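Long-range contacts in PAN2-PAN3 deadenylation complex catalytic subunit pan2 (Neurospora crassa, PDB 4CZW), which probably serves as the catalytic subunit of the Pan2-Pan3 deadenylase, shortening the poly(A) tails of messenger RNA from their ends: residues Thr138-Asp143 and Phe204-Leu208; Ala265-Thr271 and Pro387-Gln393. All coordinates share one frame; numbering follows the deposited sequence.

Interaction 1 (Thr138-Asp143 and Phe204-Leu208); sequences TMFLFD and FVNKL
Phe204 lies along the last turn of segment 138-143 and shows how an aromatic ring can pack against helix backbone as well as side chains. Phe204 CB rests 3.9 Å from Phe142 CB. Further out, Phe204 CD1 lies 3.8 Å from Phe142 O, which sits above one ring face toward the rim. The other flank of that face, at CD2, takes the CA of Asp143; this CH-pi contact places Asp143 CA 4.0 Å from the centroid of the Phe204 ring, 16° off the normal. At the far end, CE2 and CZ meet Asp143 OD1; the carboxylate plane is turned 34° from the ring. The carboxylate arrives there because Asp143 CG is anti to the backbone N (chi1 180°).

Val205 carries the neighbouring apolar patch. One methyl, Val205 CG2, comes over a face of the Phe142 ring, 4.1 Å from Phe142 CG, and also reaches Thr138 CG2 at 3.9 Å. Val205 CB meets Met139 CG at 3.8 Å, the two side chains crossing at about a right angle. Beyond this, the selenium of selenomethionine Met139 meets the CE methylene of the extended Lys207 chain, where Lys207 is exposed to solvent. Phe142 also touches Ala268 of strand 266-270. This is helix-on-sheet packing, with helix 130-149 laid against Phe204, Val205 and Lys207 in the ubiquitin-protease-like domain of Pan2, which is predicted to be catalytically inactive.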
ATOM      1  N   THR A 138      -1.000   4.504 -12.072  1.00 39.93           N
ATOM      2  CA  THR A 138      -1.416   5.721 -11.386  1.00 39.80           C
ATOM      3  C   THR A 138      -2.827   6.114 -11.810  1.00 47.42           C
ATOM      4  O   THR A 138      -3.654   6.495 -10.982  1.00 43.06           O
ATOM      5  CB  THR A 138      -0.451   6.889 -11.669  1.00 38.85           C
ATOM      6  OG1 THR A 138       0.887   6.497 -11.341  1.00 40.73           O
ATOM      7  CG2 THR A 138      -0.834   8.112 -10.848  1.00 34.08           C
HETATM    8  N   MSE A 139      -3.095   6.007 -13.106  1.00 50.68           N
HETATM    9  CA  MSE A 139      -4.422   6.287 -13.639  1.00 48.03           C
HETATM   10  C   MSE A 139      -5.401   5.176 -13.269  1.00 48.24           C
HETATM   11  O   MSE A 139      -6.559   5.439 -12.943  1.00 48.73           O
HETATM   12  CB  MSE A 139      -4.363   6.461 -15.159  1.00 48.31           C
HETATM   13  CG  MSE A 139      -3.549   7.666 -15.610  1.00 55.20           C
HETATM   14 SE   MSE A 139      -3.512   7.895 -17.547  1.00 74.89          SE
HETATM   15  CE  MSE A 139      -2.441   6.341 -18.035  1.00 48.78           C
ATOM     16  N   PHE A 140      -4.924   3.935 -13.315  1.00 40.67           N
ATOM     17  CA  PHE A 140      -5.751   2.775 -13.000  1.00 43.46           C
ATOM     18  C   PHE A 140      -6.172   2.766 -11.533  1.00 52.97           C
ATOM     19  O   PHE A 140      -7.332   2.506 -11.214  1.00 49.15           O
ATOM     20  CB  PHE A 140      -5.006   1.481 -13.339  1.00 49.37           C
ATOM     21  CG  PHE A 140      -5.841   0.240 -13.190  1.00 51.52           C
ATOM     22  CD1 PHE A 140      -6.733  -0.134 -14.181  1.00 49.06           C
ATOM     23  CD2 PHE A 140      -5.724  -0.560 -12.064  1.00 50.69           C
ATOM     24  CE1 PHE A 140      -7.498  -1.277 -14.050  1.00 53.24           C
ATOM     25  CE2 PHE A 140      -6.487  -1.705 -11.928  1.00 52.84           C
ATOM     26  CZ  PHE A 140      -7.375  -2.064 -12.922  1.00 53.55           C
ATOM     27  N   LEU A 141      -5.225   3.053 -10.644  1.00 50.32           N
ATOM     28  CA  LEU A 141      -5.497   3.053  -9.210  1.00 47.19           C
ATOM     29  C   LEU A 141      -6.454   4.169  -8.808  1.00 46.43           C
ATOM     30  O   LEU A 141      -7.436   3.922  -8.110  1.00 50.38           O
ATOM     31  CB  LEU A 141      -4.196   3.177  -8.414  1.00 50.46           C
ATOM     32  CG  LEU A 141      -3.445   1.871  -8.147  1.00 45.75           C
ATOM     33  CD1 LEU A 141      -2.210   2.127  -7.301  1.00 46.55           C
ATOM     34  CD2 LEU A 141      -4.363   0.867  -7.471  1.00 48.70           C
ATOM     35  N   PHE A 142      -6.164   5.390  -9.249  1.00 46.30           N
ATOM     36  CA  PHE A 142      -6.996   6.544  -8.924  1.00 46.90           C
ATOM     37  C   PHE A 142      -8.441   6.350  -9.372  1.00 52.43           C
ATOM     38  O   PHE A 142      -9.370   6.831  -8.724  1.00 51.05           O
ATOM     39  CB  PHE A 142      -6.420   7.814  -9.554  1.00 42.56           C
ATOM     40  CG  PHE A 142      -5.441   8.536  -8.674  1.00 44.21           C
ATOM     41  CD1 PHE A 142      -4.253   7.934  -8.296  1.00 47.37           C
ATOM     42  CD2 PHE A 142      -5.706   9.822  -8.229  1.00 43.48           C
ATOM     43  CE1 PHE A 142      -3.350   8.595  -7.486  1.00 49.52           C
ATOM     44  CE2 PHE A 142      -4.806  10.488  -7.420  1.00 37.26           C
ATOM     45  CZ  PHE A 142      -3.627   9.874  -7.048  1.00 46.18           C
ATOM     46  N   ASP A 143      -8.624   5.638 -10.479  1.00 50.66           N
ATOM     47  CA  ASP A 143      -9.959   5.348 -10.989  1.00 51.36           C
ATOM     48  C   ASP A 143     -10.643   4.274 -10.151  1.00 57.75           C
ATOM     49  O   ASP A 143     -11.813   4.404  -9.793  1.00 57.13           O
ATOM     50  CB  ASP A 143      -9.890   4.908 -12.453  1.00 53.44           C
ATOM     51  CG  ASP A 143     -11.256   4.587 -13.029  1.00 58.90           C
ATOM     52  OD1 ASP A 143     -12.248   5.211 -12.597  1.00 58.21           O
ATOM     53  OD2 ASP A 143     -11.338   3.710 -13.915  1.00 64.88           O
ATOM     54  N   PHE A 204      -8.843  11.924 -13.606  1.00 57.56           N
ATOM     55  CA  PHE A 204      -8.270  11.566 -12.313  1.00 47.79           C
ATOM     56  C   PHE A 204      -6.806  11.986 -12.242  1.00 47.31           C
ATOM     57  O   PHE A 204      -6.353  12.537 -11.237  1.00 55.84           O
ATOM     58  CB  PHE A 204      -8.394  10.062 -12.055  1.00 51.33           C
ATOM     59  CG  PHE A 204      -9.805   9.593 -11.850  1.00 41.60           C
ATOM     60  CD1 PHE A 204     -10.483   9.886 -10.678  1.00 44.76           C
ATOM     61  CD2 PHE A 204     -10.450   8.846 -12.822  1.00 45.31           C
ATOM     62  CE1 PHE A 204     -11.780   9.451 -10.482  1.00 52.27           C
ATOM     63  CE2 PHE A 204     -11.748   8.407 -12.631  1.00 53.83           C
ATOM     64  CZ  PHE A 204     -12.413   8.711 -11.460  1.00 52.70           C
ATOM     65  N   VAL A 205      -6.072  11.721 -13.318  1.00 48.97           N
ATOM     66  CA  VAL A 205      -4.657  12.060 -13.394  1.00 48.09           C
ATOM     67  C   VAL A 205      -4.373  12.920 -14.622  1.00 48.69           C
ATOM     68  O   VAL A 205      -4.755  12.568 -15.737  1.00 53.72           O
ATOM     69  CB  VAL A 205      -3.776  10.796 -13.443  1.00 43.19           C
ATOM     70  CG1 VAL A 205      -2.306  11.175 -13.535  1.00 43.34           C
ATOM     71  CG2 VAL A 205      -4.030   9.922 -12.223  1.00 42.05           C
ATOM     72  N   ASN A 206      -3.704  14.050 -14.412  1.00 45.92           N
ATOM     73  CA  ASN A 206      -3.387  14.960 -15.506  1.00 44.55           C
ATOM     74  C   ASN A 206      -2.017  14.693 -16.120  1.00 49.83           C
ATOM     75  O   ASN A 206      -1.148  14.086 -15.491  1.00 53.16           O
ATOM     76  CB  ASN A 206      -3.464  16.408 -15.027  1.00 41.42           C
ATOM     77  CG  ASN A 206      -4.888  16.862 -14.779  1.00 48.64           C
ATOM     78  OD1 ASN A 206      -5.379  16.822 -13.651  1.00 56.42           O
ATOM     79  ND2 ASN A 206      -5.561  17.295 -15.838  1.00 46.48           N
ATOM     80  N   LYS A 207      -1.834  15.148 -17.356  1.00 47.48           N
ATOM     81  CA  LYS A 207      -0.574  14.968 -18.068  1.00 48.32           C
ATOM     82  C   LYS A 207       0.056  16.314 -18.407  1.00 51.81           C
ATOM     83  O   LYS A 207      -0.631  17.232 -18.851  1.00 58.46           O
ATOM     84  CB  LYS A 207      -0.791  14.158 -19.348  1.00 50.37           C
ATOM     85  CG  LYS A 207      -1.440  12.802 -19.134  1.00 58.87           C
ATOM     86  CD  LYS A 207      -1.644  12.081 -20.458  1.00 62.00           C
ATOM     87  CE  LYS A 207      -2.324  10.736 -20.262  1.00 72.13           C
ATOM     88  NZ  LYS A 207      -2.530  10.028 -21.556  1.00 90.79           N
ATOM     89  N   LEU A 208       1.363  16.426 -18.198  1.00 50.69           N
ATOM     90  CA  LEU A 208       2.081  17.655 -18.514  1.00 46.00           C
ATOM     91  C   LEU A 208       2.160  17.864 -20.023  1.00 52.45           C
ATOM     92  O   LEU A 208       2.105  16.907 -20.794  1.00 53.65           O
ATOM     93  CB  LEU A 208       3.486  17.632 -17.909  1.00 45.12           C
ATOM     94  CG  LEU A 208       3.573  17.590 -16.381  1.00 47.05           C
ATOM     95  CD1 LEU A 208       5.015  17.740 -15.920  1.00 47.17           C
ATOM     96  CD2 LEU A 208       2.692  18.663 -15.759  1.00 42.99           C
TER

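Interaction 2 (Ala265-Thr271 and Pro387-Gln393); sequences AVLALCT and PVVVMFQ
A first torsion of 56° sets OG1 of Thr271 between its own backbone N and carbonyl carbon, facing segment 387-393, while in Met391 bends at chi2 (75°) and chi3 (65°) fold the selenium back over the opposite strand. The hydroxyl of Thr271 then has two carbonyls before it, Pro387 O at 2.8 Å from Thr271 OG1 and Val388 O at 3.2 Å. Val388 O also accepts the backbone N of Thr271. With an alanine here, the carbonyls of Pro387 and Val388 would probably lose the hydroxyl that faces them, and a gap would be likely to open beside Val390 CG2, where CG2 of Thr271 packs.

The two strands run antiparallel, with paired backbone bonds at Leu269-Val390 and Leu267-Phe392. Both bonds of the first pair lie in the carbonyl plane, whereas those of the second approach tilted from it. On one face the selenium of Met391 bridges Val266 CG1 at 3.7 Å and Ala268 CB at 3.9 Å. On the other, Leu269 CD1 meets Phe392 CD2 at 4.0 Å, the two side chains crossing obliquely, and Leu267 CB packs on Phe392 CB.

Strand 206-207 runs parallel to 266-270 on one flank, and strand 321-334 pairs with 385-394 on the other, where Val388 and Val389 form a classic beta bulge. Helix 61-71 covers Val266 through Leu62 and Leu63, and helix 130-149 packs on Val388 and Val389.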
ATOM      1  N   ALA A 265      -7.926  17.975  -4.673  1.00 49.91           N
ATOM      2  CA  ALA A 265      -7.124  18.203  -3.477  1.00 43.86           C
ATOM      3  C   ALA A 265      -5.802  17.451  -3.583  1.00 48.26           C
ATOM      4  O   ALA A 265      -4.775  17.902  -3.076  1.00 35.34           O
ATOM      5  CB  ALA A 265      -7.887  17.775  -2.235  1.00 44.51           C
ATOM      6  N   VAL A 266      -5.842  16.298  -4.243  1.00 45.58           N
ATOM      7  CA  VAL A 266      -4.637  15.534  -4.543  1.00 43.77           C
ATOM      8  C   VAL A 266      -4.320  15.648  -6.030  1.00 45.51           C
ATOM      9  O   VAL A 266      -5.096  15.203  -6.876  1.00 43.82           O
ATOM     10  CB  VAL A 266      -4.789  14.051  -4.160  1.00 40.34           C
ATOM     11  CG1 VAL A 266      -3.560  13.264  -4.591  1.00 47.46           C
ATOM     12  CG2 VAL A 266      -5.021  13.910  -2.665  1.00 35.94           C
ATOM     13  N   LEU A 267      -3.178  16.250  -6.344  1.00 42.82           N
ATOM     14  CA  LEU A 267      -2.823  16.527  -7.730  1.00 39.38           C
ATOM     15  C   LEU A 267      -1.736  15.590  -8.249  1.00 43.08           C
ATOM     16  O   LEU A 267      -0.545  15.839  -8.061  1.00 47.67           O
ATOM     17  CB  LEU A 267      -2.370  17.983  -7.875  1.00 40.25           C
ATOM     18  CG  LEU A 267      -2.147  18.499  -9.297  1.00 37.95           C
ATOM     19  CD1 LEU A 267      -3.436  18.434 -10.100  1.00 44.57           C
ATOM     20  CD2 LEU A 267      -1.598  19.917  -9.274  1.00 43.76           C
ATOM     21  N   ALA A 268      -2.155  14.512  -8.905  1.00 35.34           N
ATOM     22  CA  ALA A 268      -1.221  13.574  -9.520  1.00 43.58           C
ATOM     23  C   ALA A 268      -0.902  14.006 -10.948  1.00 45.38           C
ATOM     24  O   ALA A 268      -1.805  14.324 -11.723  1.00 47.29           O
ATOM     25  CB  ALA A 268      -1.790  12.165  -9.502  1.00 39.92           C
ATOM     26  N   LEU A 269       0.382  14.014 -11.293  1.00 40.94           N
ATOM     27  CA  LEU A 269       0.814  14.520 -12.592  1.00 40.59           C
ATOM     28  C   LEU A 269       1.759  13.565 -13.318  1.00 41.88           C
ATOM     29  O   LEU A 269       2.750  13.107 -12.751  1.00 43.97           O
ATOM     30  CB  LEU A 269       1.494  15.880 -12.425  1.00 40.10           C
ATOM     31  CG  LEU A 269       0.664  16.997 -11.790  1.00 42.66           C
ATOM     32  CD1 LEU A 269       1.515  18.239 -11.575  1.00 34.17           C
ATOM     33  CD2 LEU A 269      -0.551  17.316 -12.648  1.00 43.65           C
ATOM     34  N   CYS A 270       1.446  13.277 -14.577  1.00 38.61           N
ATOM     35  CA  CYS A 270       2.336  12.500 -15.433  1.00 36.24           C
ATOM     36  C   CYS A 270       3.193  13.436 -16.277  1.00 43.15           C
ATOM     37  O   CYS A 270       2.674  14.316 -16.962  1.00 51.50           O
ATOM     38  CB  CYS A 270       1.540  11.550 -16.331  1.00 47.96           C
ATOM     39  SG  CYS A 270       0.759  10.177 -15.455  1.00 50.63           S
ATOM     40  N   THR A 271       4.506  13.242 -16.221  1.00 43.91           N
ATOM     41  CA  THR A 271       5.446  14.147 -16.876  1.00 46.41           C
ATOM     42  C   THR A 271       5.407  14.043 -18.398  1.00 45.11           C
ATOM     43  O   THR A 271       5.611  15.038 -19.094  1.00 49.10           O
ATOM     44  CB  THR A 271       6.888  13.889 -16.401  1.00 39.27           C
ATOM     45  OG1 THR A 271       7.230  12.517 -16.631  1.00 37.97           O
ATOM     46  CG2 THR A 271       7.022  14.199 -14.918  1.00 35.21           C
ATOM     47  N   PRO A 387      11.994  12.213 -13.906  1.00 39.18           N
ATOM     48  CA  PRO A 387      10.730  12.051 -13.182  1.00 41.52           C
ATOM     49  C   PRO A 387       9.617  11.497 -14.068  1.00 38.81           C
ATOM     50  O   PRO A 387       9.534  11.845 -15.245  1.00 37.53           O
ATOM     51  CB  PRO A 387      10.405  13.476 -12.730  1.00 40.37           C
ATOM     52  CG  PRO A 387      11.025  14.334 -13.773  1.00 39.22           C
ATOM     53  CD  PRO A 387      12.287  13.630 -14.190  1.00 42.28           C
ATOM     54  N   VAL A 388       8.772  10.643 -13.499  1.00 34.27           N
ATOM     55  CA  VAL A 388       7.673  10.043 -14.245  1.00 31.52           C
ATOM     56  C   VAL A 388       6.329  10.520 -13.708  1.00 41.19           C
ATOM     57  O   VAL A 388       5.488  11.013 -14.460  1.00 44.66           O
ATOM     58  CB  VAL A 388       7.727   8.506 -14.190  1.00 38.23           C
ATOM     59  CG1 VAL A 388       6.558   7.906 -14.953  1.00 38.93           C
ATOM     60  CG2 VAL A 388       9.046   8.005 -14.751  1.00 35.31           C
ATOM     61  N   VAL A 389       6.133  10.367 -12.403  1.00 38.64           N
ATOM     62  CA  VAL A 389       4.912  10.825 -11.752  1.00 35.33           C
ATOM     63  C   VAL A 389       5.240  11.823 -10.646  1.00 39.40           C
ATOM     64  O   VAL A 389       6.097  11.566  -9.800  1.00 44.51           O
ATOM     65  CB  VAL A 389       4.107   9.650 -11.158  1.00 31.07           C
ATOM     66  CG1 VAL A 389       2.796  10.150 -10.567  1.00 26.45           C
ATOM     67  CG2 VAL A 389       3.847   8.592 -12.218  1.00 34.29           C
ATOM     68  N   VAL A 390       4.559  12.965 -10.663  1.00 39.74           N
ATOM     69  CA  VAL A 390       4.766  13.999  -9.656  1.00 37.28           C
ATOM     70  C   VAL A 390       3.498  14.186  -8.827  1.00 38.02           C
ATOM     71  O   VAL A 390       2.407  14.331  -9.377  1.00 44.19           O
ATOM     72  CB  VAL A 390       5.169  15.337 -10.302  1.00 37.72           C
ATOM     73  CG1 VAL A 390       5.340  16.410  -9.243  1.00 37.92           C
ATOM     74  CG2 VAL A 390       6.450  15.170 -11.102  1.00 37.78           C
HETATM   75  N   MSE A 391       3.645  14.184  -7.505  1.00 38.92           N
HETATM   76  CA  MSE A 391       2.490  14.222  -6.614  1.00 43.65           C
HETATM   77  C   MSE A 391       2.414  15.499  -5.782  1.00 44.17           C
HETATM   78  O   MSE A 391       3.307  15.792  -4.987  1.00 44.62           O
HETATM   79  CB  MSE A 391       2.511  13.011  -5.680  1.00 37.81           C
HETATM   80  CG  MSE A 391       1.251  12.841  -4.847  1.00 45.09           C
HETATM   81 SE   MSE A 391      -0.253  12.159  -5.885  1.00 55.37          SE
HETATM   82  CE  MSE A 391       0.453  10.395  -6.329  1.00 44.92           C
ATOM     83  N   PHE A 392       1.333  16.250  -5.971  1.00 46.20           N
ATOM     84  CA  PHE A 392       1.052  17.421  -5.151  1.00 42.29           C
ATOM     85  C   PHE A 392      -0.213  17.203  -4.329  1.00 42.76           C
ATOM     86  O   PHE A 392      -1.116  16.477  -4.745  1.00 48.00           O
ATOM     87  CB  PHE A 392       0.888  18.674  -6.015  1.00 41.96           C
ATOM     88  CG  PHE A 392       2.180  19.241  -6.528  1.00 33.58           C
ATOM     89  CD1 PHE A 392       2.909  20.142  -5.767  1.00 44.29           C
ATOM     90  CD2 PHE A 392       2.657  18.888  -7.778  1.00 34.81           C
ATOM     91  CE1 PHE A 392       4.094  20.671  -6.240  1.00 43.12           C
ATOM     92  CE2 PHE A 392       3.842  19.416  -8.258  1.00 33.16           C
ATOM     93  CZ  PHE A 392       4.562  20.306  -7.487  1.00 33.63           C
ATOM     94  N   GLN A 393      -0.271  17.830  -3.160  1.00 38.68           N
ATOM     95  CA  GLN A 393      -1.506  17.886  -2.391  1.00 39.64           C
ATOM     96  C   GLN A 393      -1.640  19.277  -1.788  1.00 43.03           C
ATOM     97  O   GLN A 393      -0.651  19.999  -1.659  1.00 44.76           O
ATOM     98  CB  GLN A 393      -1.538  16.816  -1.296  1.00 39.07           C
ATOM     99  CG  GLN A 393      -0.854  17.216   0.001  1.00 42.51           C
ATOM    100  CD  GLN A 393      -1.345  16.409   1.189  1.00 46.49           C
ATOM    101  OE1 GLN A 393      -2.077  15.432   1.029  1.00 50.64           O
ATOM    102  NE2 GLN A 393      -0.949  16.820   2.387  1.00 47.89           N
TER

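In the fold
Strand 266-270 joins the two contacts into one sheet: it pairs with 385-394 in interaction 2 and with strand 206-207, which belongs to interaction 1. Their centres lie about 9 Å apart. Two probable hydrogen bonds make the junction, Leu208 N to Cys270 O at 2.8 Å and Cys270 N to Asn206 O at 2.9 Å, with Val205 CG1 packing on Ala268 O beside them. Helix 130-149 spans both contacts, since its Thr138 touches Val205 and also Val389. Both lie in the ubiquitin-protease-like scaffold domain, away from its zinc sites and from Asp445, Glu447, Asp554 and Asp607, which probably bind the catalytic metals of the exonuclease domain.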